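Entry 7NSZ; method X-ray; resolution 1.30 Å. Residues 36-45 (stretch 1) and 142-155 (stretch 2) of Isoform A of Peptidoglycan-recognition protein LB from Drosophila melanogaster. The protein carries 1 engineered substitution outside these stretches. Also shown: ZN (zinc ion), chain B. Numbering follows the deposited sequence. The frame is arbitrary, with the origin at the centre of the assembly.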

ATOM      1  N   GLY A  36       6.778   8.717 -14.952  1.00 21.76           N
ATOM      2  CA  GLY A  36       8.147   8.619 -14.408  1.00 20.62           C
ATOM      3  C   GLY A  36       8.115   7.809 -13.122  1.00 19.49           C
ATOM      4  O   GLY A  36       7.036   7.432 -12.607  1.00 20.19           O
ATOM      5  N   PRO A  37       9.288   7.503 -12.550  1.00 17.18           N
ATOM      6  CA  PRO A  37       9.352   6.658 -11.364  1.00 16.18           C
ATOM      7  C   PRO A  37       8.785   7.396 -10.156  1.00 13.02           C
ATOM      8  O   PRO A  37       8.978   8.566  -9.983  1.00 15.11           O
ATOM      9  CB  PRO A  37      10.834   6.370 -11.179  1.00 16.75           C
ATOM     10  CG  PRO A  37      11.502   7.544 -11.813  1.00 20.87           C
ATOM     11  CD  PRO A  37      10.621   7.937 -12.977  1.00 19.42           C
ATOM     12  N   ALA A  38       8.108   6.684  -9.279  1.00 11.73           N
ATOM     13  CA  ALA A  38       7.484   7.334  -8.109  1.00 10.43           C
ATOM     14  C   ALA A  38       8.558   7.725  -7.106  1.00 11.30           C
ATOM     15  O   ALA A  38       9.366   6.906  -6.724  1.00 12.26           O
ATOM     16  CB  ALA A  38       6.535   6.387  -7.447  1.00 11.22           C
ATOM     17  N   PRO A  39       8.564   8.981  -6.634  1.00 11.81           N
ATOM     18  CA  PRO A  39       9.561   9.387  -5.663  1.00 12.58           C
ATOM     19  C   PRO A  39       9.213   9.019  -4.227  1.00 11.16           C
ATOM     20  O   PRO A  39      10.089   9.148  -3.408  1.00 12.26           O
ATOM     21  CB  PRO A  39       9.616  10.914  -5.864  1.00 12.71           C
ATOM     22  CG  PRO A  39       8.264  11.268  -6.343  1.00 14.32           C
ATOM     23  CD  PRO A  39       7.869  10.126  -7.255  1.00 12.95           C
ATOM     24  N   TYR A  40       7.968   8.566  -3.951  1.00 10.31           N
ATOM     25  CA  TYR A  40       7.544   8.168  -2.596  1.00  9.57           C
ATOM     26  C   TYR A  40       6.884   6.802  -2.585  1.00  9.44           C
ATOM     27  O   TYR A  40       6.203   6.379  -3.546  1.00  9.27           O
ATOM     28  CB  TYR A  40       6.538   9.157  -2.027  1.00 10.57           C
ATOM     29  CG  TYR A  40       7.106  10.543  -1.859  1.00 12.78           C
ATOM     30  CD1 TYR A  40       6.990  11.477  -2.870  1.00 13.42           C
ATOM     31  CD2 TYR A  40       7.858  10.867  -0.732  1.00 13.32           C
ATOM     32  CE1 TYR A  40       7.534  12.750  -2.735  1.00 15.31           C
ATOM     33  CE2 TYR A  40       8.406  12.132  -0.586  1.00 15.02           C
ATOM     34  CZ  TYR A  40       8.246  13.053  -1.584  1.00 15.53           C
ATOM     35  OH  TYR A  40       8.812  14.288  -1.354  1.00 20.05           O
ATOM     36  N   VAL A  41       7.073   6.148  -1.454  1.00  8.57           N
ATOM     37  CA  VAL A  41       6.333   4.928  -1.064  1.00  8.90           C
ATOM     38  C   VAL A  41       5.641   5.266   0.241  1.00  9.58           C
ATOM     39  O   VAL A  41       6.328   5.677   1.200  1.00 10.36           O
ATOM     40  CB  VAL A  41       7.236   3.702  -0.931  1.00  9.51           C
ATOM     41  CG1 VAL A  41       6.470   2.508  -0.420  1.00 10.09           C
ATOM     42  CG2 VAL A  41       7.962   3.388  -2.212  1.00 10.79           C
ATOM     43  N   ILE A  42       4.324   5.110   0.276  1.00  9.34           N
ATOM     44  CA  ILE A  42       3.532   5.402   1.503  1.00  9.84           C
ATOM     45  C   ILE A  42       2.968   4.100   2.010  1.00  9.29           C
ATOM     46  O   ILE A  42       2.257   3.371   1.290  1.00  8.39           O
ATOM     47  CB  ILE A  42       2.388   6.384   1.270  1.00 10.49           C
ATOM     48  CG1 ILE A  42       2.776   7.558   0.396  1.00 12.46           C
ATOM     49  CG2 ILE A  42       1.740   6.803   2.564  1.00  9.71           C
ATOM     50  CD1 ILE A  42       3.831   8.402   0.940  1.00 14.81           C
ATOM     51  N   ILE A  43       3.219   3.804   3.269  1.00  8.13           N
ATOM     52  CA  ILE A  43       2.729   2.584   3.937  1.00  8.64           C
ATOM     53  C   ILE A  43       1.473   2.853   4.732  1.00  8.49           C
ATOM     54  O   ILE A  43       1.390   3.870   5.452  1.00  9.19           O
ATOM     55  CB  ILE A  43       3.818   1.971   4.853  1.00  9.18           C
ATOM     56  CG1 ILE A  43       5.115   1.710   4.099  1.00  9.41           C
ATOM     57  CG2 ILE A  43       3.311   0.749   5.551  1.00 10.29           C
ATOM     58  CD1 ILE A  43       4.996   0.780   2.920  1.00  9.98           C
ATOM     59  N   HIS A  44       0.522   1.958   4.611  1.00  8.09           N
ATOM     60  CA  HIS A  44      -0.791   1.956   5.286  1.00  8.16           C
ATOM     61  C   HIS A  44      -1.034   0.641   5.976  1.00  8.18           C
ATOM     62  O   HIS A  44      -0.459  -0.407   5.573  1.00  8.27           O
ATOM     63  CB  HIS A  44      -1.930   2.216   4.252  1.00  7.70           C
ATOM     64  CG  HIS A  44      -1.731   3.425   3.426  1.00  7.39           C
ATOM     65  ND1 HIS A  44      -2.348   4.615   3.808  1.00  7.05           N
ATOM     66  CD2 HIS A  44      -1.134   3.688   2.261  1.00  8.81           C
ATOM     67  CE1 HIS A  44      -2.115   5.530   2.929  1.00  7.91           C
ATOM     68  NE2 HIS A  44      -1.349   5.026   1.939  1.00  8.19           N
ATOM     69  N   HIS A  45      -1.971   0.643   6.940  1.00  9.15           N
ATOM     70  CA  HIS A  45      -2.686  -0.562   7.356  1.00  9.59           C
ATOM     71  C   HIS A  45      -4.142  -0.415   6.931  1.00  9.74           C
ATOM     72  O   HIS A  45      -4.602   0.695   6.616  1.00  9.77           O
ATOM     73  CB  HIS A  45      -2.550  -0.951   8.844  1.00 10.44           C
ATOM     74  CG  HIS A  45      -3.327  -0.092   9.780  1.00 10.34           C
ATOM     75  ND1 HIS A  45      -3.467  -0.511  11.087  1.00 13.19           N
ATOM     76  CD2 HIS A  45      -3.902   1.108   9.679  1.00 10.20           C
ATOM     77  CE1 HIS A  45      -4.145   0.417  11.724  1.00 12.06           C
ATOM     78  NE2 HIS A  45      -4.372   1.417  10.945  1.00 12.19           N
ATOM     79  N   LYS A 142      12.361  -2.456 -11.757  1.00 13.86           N
ATOM     80  CA  LYS A 142      11.593  -2.204 -12.997  1.00 15.91           C
ATOM     81  C   LYS A 142      11.581  -0.736 -13.383  1.00 15.40           C
ATOM     82  O   LYS A 142      11.057  -0.421 -14.470  1.00 17.99           O
ATOM     83  CB  LYS A 142      10.159  -2.707 -12.825  1.00 18.27           C
ATOM     84  CG  LYS A 142       9.980  -4.190 -13.022  1.00 23.07           C
ATOM     85  CD  LYS A 142      10.432  -4.663 -14.395  1.00 26.22           C
ATOM     86  CE  LYS A 142       9.806  -3.837 -15.491  1.00 28.45           C
ATOM     87  NZ  LYS A 142       9.498  -4.670 -16.663  1.00 31.80           N
ATOM     88  N   GLY A 143      12.034   0.173 -12.544  1.00 14.29           N
ATOM     89  CA  GLY A 143      12.021   1.592 -12.871  1.00 13.92           C
ATOM     90  C   GLY A 143      10.696   2.279 -12.539  1.00 13.28           C
ATOM     91  O   GLY A 143      10.548   3.448 -12.903  1.00 15.91           O
ATOM     92  N   TYR A 144       9.805   1.625 -11.797  1.00 12.62           N
ATOM     93  CA  TYR A 144       8.525   2.238 -11.349  1.00 11.75           C
ATOM     94  C   TYR A 144       8.707   3.078 -10.090  1.00 11.80           C
ATOM     95  O   TYR A 144       7.845   3.957  -9.817  1.00 12.63           O
ATOM     96  CB  TYR A 144       7.446   1.179 -11.063  1.00 13.82           C
ATOM     97  CG  TYR A 144       7.093   0.314 -12.249  1.00 17.18           C
ATOM     98  CD1 TYR A 144       7.069  -1.056 -12.111  1.00 17.39           C
ATOM     99  CD2 TYR A 144       6.749   0.844 -13.473  1.00 22.31           C
ATOM    100  CE1 TYR A 144       6.744  -1.903 -13.156  1.00 20.66           C
ATOM    101  CE2 TYR A 144       6.456   0.016 -14.545  1.00 24.72           C
ATOM    102  CZ  TYR A 144       6.466  -1.357 -14.379  1.00 21.56           C
ATOM    103  OH  TYR A 144       6.143  -2.199 -15.414  1.00 26.73           O
ATOM    104  N   ILE A 145       9.719   2.767  -9.275  1.00 11.91           N
ATOM    105  CA  ILE A 145      10.003   3.496  -8.012  1.00 10.64           C
ATOM    106  C   ILE A 145      11.388   4.134  -8.124  1.00 11.52           C
ATOM    107  O   ILE A 145      12.328   3.424  -8.554  1.00 12.74           O
ATOM    108  CB  ILE A 145       9.928   2.549  -6.807  1.00 10.79           C
ATOM    109  CG1 ILE A 145       8.541   1.946  -6.693  1.00 10.51           C
ATOM    110  CG2 ILE A 145      10.332   3.326  -5.575  1.00 10.85           C
ATOM    111  CD1 ILE A 145       8.363   0.974  -5.585  1.00 10.80           C
ATOM    112  N   ASP A 146      11.507   5.416  -7.848  1.00 13.57           N
ATOM    113  CA  ASP A 146      12.810   6.099  -7.902  1.00 15.39           C
ATOM    114  C   ASP A 146      13.808   5.332  -7.044  1.00 15.84           C
ATOM    115  O   ASP A 146      13.518   4.945  -5.924  1.00 15.71           O
ATOM    116  CB  ASP A 146      12.612   7.533  -7.447  1.00 16.92           C
ATOM    117  CG  ASP A 146      13.787   8.401  -7.799  1.00 21.66           C
ATOM    118  OD1 ASP A 146      13.586   9.241  -8.705  1.00 25.77           O
ATOM    119  OD2 ASP A 146      14.883   8.183  -7.182  1.00 21.27           O
ATOM    120  N   PRO A 147      15.053   5.099  -7.523  1.00 18.58           N
ATOM    121  CA  PRO A 147      16.062   4.455  -6.691  1.00 18.21           C
ATOM    122  C   PRO A 147      16.400   5.217  -5.404  1.00 18.80           C
ATOM    123  O   PRO A 147      16.806   4.573  -4.501  1.00 18.68           O
ATOM    124  CB  PRO A 147      17.312   4.360  -7.589  1.00 18.96           C
ATOM    125  CG  PRO A 147      17.066   5.342  -8.701  1.00 21.29           C
ATOM    126  CD  PRO A 147      15.561   5.468  -8.852  1.00 19.50           C
ATOM    127  N   ALA A 148      16.139   6.514  -5.368  1.00 18.01           N
ATOM    128  CA  ALA A 148      16.260   7.357  -4.155  1.00 19.66           C
ATOM    129  C   ALA A 148      14.892   7.701  -3.566  1.00 17.40           C
ATOM    130  O   ALA A 148      14.729   8.780  -2.953  1.00 17.40           O
ATOM    131  CB  ALA A 148      17.010   8.617  -4.488  1.00 20.52           C
ATOM    132  N   TYR A 149      13.965   6.745  -3.628  1.00 15.00           N
ATOM    133  CA  TYR A 149      12.613   6.988  -3.069  1.00 13.78           C
ATOM    134  C   TYR A 149      12.714   7.360  -1.589  1.00 13.39           C
ATOM    135  O   TYR A 149      13.601   6.908  -0.839  1.00 13.91           O
ATOM    136  CB  TYR A 149      11.707   5.778  -3.340  1.00 13.11           C
ATOM    137  CG  TYR A 149      12.077   4.556  -2.564  1.00 13.26           C
ATOM    138  CD1 TYR A 149      11.530   4.279  -1.326  1.00 12.70           C
ATOM    139  CD2 TYR A 149      13.013   3.650  -3.058  1.00 13.30           C
ATOM    140  CE1 TYR A 149      11.924   3.200  -0.577  1.00 12.58           C
ATOM    141  CE2 TYR A 149      13.390   2.539  -2.324  1.00 14.96           C
ATOM    142  CZ  TYR A 149      12.828   2.287  -1.089  1.00 12.86           C
ATOM    143  OH  TYR A 149      13.157   1.207  -0.311  1.00 16.08           O
ATOM    144  N   LYS A 150      11.697   8.092  -1.158  1.00 12.94           N
ATOM    145  CA  LYS A 150      11.474   8.339   0.278  1.00 12.83           C
ATOM    146  C   LYS A 150      10.331   7.466   0.773  1.00 10.12           C
ATOM    147  O   LYS A 150       9.247   7.438   0.099  1.00 11.81           O
ATOM    148  CB  LYS A 150      11.184   9.799   0.581  1.00 14.56           C
ATOM    149  CG  LYS A 150      12.414  10.670   0.380  1.00 17.80           C
ATOM    150  CD  LYS A 150      12.128  12.153   0.422  1.00 23.84           C
ATOM    151  CE  LYS A 150      13.368  12.952   0.106  1.00 28.14           C
ATOM    152  NZ  LYS A 150      13.504  13.197  -1.353  1.00 34.44           N
ATOM    153  N   LEU A 151      10.522   6.786   1.877  1.00 10.10           N
ATOM    154  CA  LEU A 151       9.527   5.917   2.526  1.00 10.10           C
ATOM    155  C   LEU A 151       8.844   6.676   3.664  1.00  9.74           C
ATOM    156  O   LEU A 151       9.570   7.188   4.581  1.00 11.01           O
ATOM    157  CB  LEU A 151      10.216   4.624   3.011  1.00 10.83           C
ATOM    158  CG  LEU A 151       9.311   3.648   3.744  1.00 11.59           C
ATOM    159  CD1 LEU A 151       8.432   2.907   2.735  1.00 12.15           C
ATOM    160  CD2 LEU A 151      10.161   2.682   4.542  1.00 13.44           C
ATOM    161  N   LEU A 152       7.501   6.680   3.669  1.00  9.04           N
ATOM    162  CA  LEU A 152       6.706   7.388   4.705  1.00  9.02           C
ATOM    163  C   LEU A 152       5.549   6.523   5.164  1.00  9.11           C
ATOM    164  O   LEU A 152       5.132   5.625   4.439  1.00 10.53           O
ATOM    165  CB  LEU A 152       6.112   8.672   4.117  1.00 10.51           C
ATOM    166  CG  LEU A 152       7.064   9.687   3.544  1.00 11.43           C
ATOM    167  CD1 LEU A 152       6.275  10.747   2.755  1.00 12.03           C
ATOM    168  CD2 LEU A 152       7.908  10.347   4.637  1.00 13.00           C
ATOM    169  N   GLY A 153       5.068   6.712   6.365  1.00  9.50           N
ATOM    170  CA  GLY A 153       3.756   6.236   6.764  1.00  9.27           C
ATOM    171  C   GLY A 153       2.723   7.312   6.500  1.00  9.38           C
ATOM    172  O   GLY A 153       3.020   8.510   6.483  1.00 10.00           O
ATOM    173  N   HIS A 154       1.498   6.886   6.302  1.00  9.12           N
ATOM    174  CA  HIS A 154       0.369   7.815   6.093  1.00  9.64           C
ATOM    175  C   HIS A 154       0.297   8.913   7.153  1.00 10.03           C
ATOM    176  O   HIS A 154       0.082  10.057   6.776  1.00 10.98           O
ATOM    177  CB  HIS A 154      -0.888   6.983   6.030  1.00 10.11           C
ATOM    178  CG  HIS A 154      -2.132   7.663   5.565  1.00  9.54           C
ATOM    179  ND1 HIS A 154      -3.324   7.011   5.501  1.00  9.22           N
ATOM    180  CD2 HIS A 154      -2.422   8.948   5.287  1.00 10.23           C
ATOM    181  CE1 HIS A 154      -4.271   7.855   5.146  1.00 10.81           C
ATOM    182  NE2 HIS A 154      -3.756   9.027   4.960  1.00 10.73           N
ATOM    183  N   ARG A 155       0.560   8.557   8.407  1.00  9.86           N
ATOM    184  CA  ARG A 155       0.448   9.521   9.537  1.00  9.79           C
ATOM    185  C   ARG A 155       1.429  10.673   9.331  1.00 11.57           C
ATOM    186  O   ARG A 155       1.235  11.686  10.039  1.00 12.84           O
ATOM    187  CB  ARG A 155       0.704   8.797  10.850  1.00 12.30           C
ATOM    188  CG  ARG A 155       2.071   8.162  10.965  1.00 13.81           C
ATOM    189  CD  ARG A 155       2.474   7.811  12.399  1.00 15.99           C
ATOM    190  NE  ARG A 155       1.532   6.854  12.946  1.00 16.53           N
ATOM    191  CZ  ARG A 155       1.521   6.448  14.215  1.00 17.56           C
ATOM    192  NH1 ARG A 155       2.492   6.851  15.017  1.00 19.78           N
ATOM    193  NH2 ARG A 155       0.607   5.628  14.662  1.00 15.73           N
TER
HETATM  194 ZN    ZN B 301      -3.453   4.948   5.527  1.00  9.39          ZN
HETATM  195  O   HOH W   1      11.354  10.235  -9.170  1.00 35.09           O

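Two parallel strands, running up to His45 and Gly153, lie side by side with their axes 4.6 Å apart at closest approach, and a short bridge between Ala38 and Ile145 precedes them. Seven backbone hydrogen bonds join the stretches. In the first bridge, Ala38 N donates to Tyr144 O (2.8 Å) and Ala38 O accepts from Asp146 N (2.8 Å), so both polar backbone atoms of Ala38 are satisfied by the residues flanking its partner. The chain then turns a corner on each side, and the ladder resumes: Lys150 N to Pro39 O (3.0 Å), Val41 N to Lys150 O (3.0 Å), Leu152 N to Val41 O (2.9 Å), Ile43 N to Leu152 O (2.9 Å) and His154 N to Ile43 O (3.1 Å). Val41, Ile43, Lys150 and Leu152 each use both N and O across the seam, the alternating pattern of parallel pairing.

The second corner is a type I turn from Asp146 to Tyr149, closed by Tyr149 N to Asp146 O (3.0 Å). Asp146 OD2 accepts from Ala148 N (2.8 Å), while OD1 accepts from a water (2.5 Å to Asp146 OD1) that also donates to Pro37 O (3.0 Å), bridging the stretches.

Side chains alternate between the sheet faces. On one, Leu152 CD1 meets Tyr40 CD2 and Ile42 CD1, both at 3.8 Å, and Lys150 CB lies 3.7 Å from Tyr40 CD2. On the face of Val41, Ile43 and Leu151, Leu151 CD1 contacts Val41 CG1 (3.7 Å) and Ile43 CG1 (3.8 Å); Val41 CG2 also packs 3.8 Å from Tyr149 CD1. These contacts are between carbon atoms; direct hydrogen bonds across the stretches are all backbone to backbone.

At the end, His44 ND1 and His154 ND1 sit 3.1 Å apart without a hydrogen bond: each instead coordinates ZN at 2.1 Å, with another ligand from elsewhere in the structure, where His44 NE2 is also hydrogen-bonded.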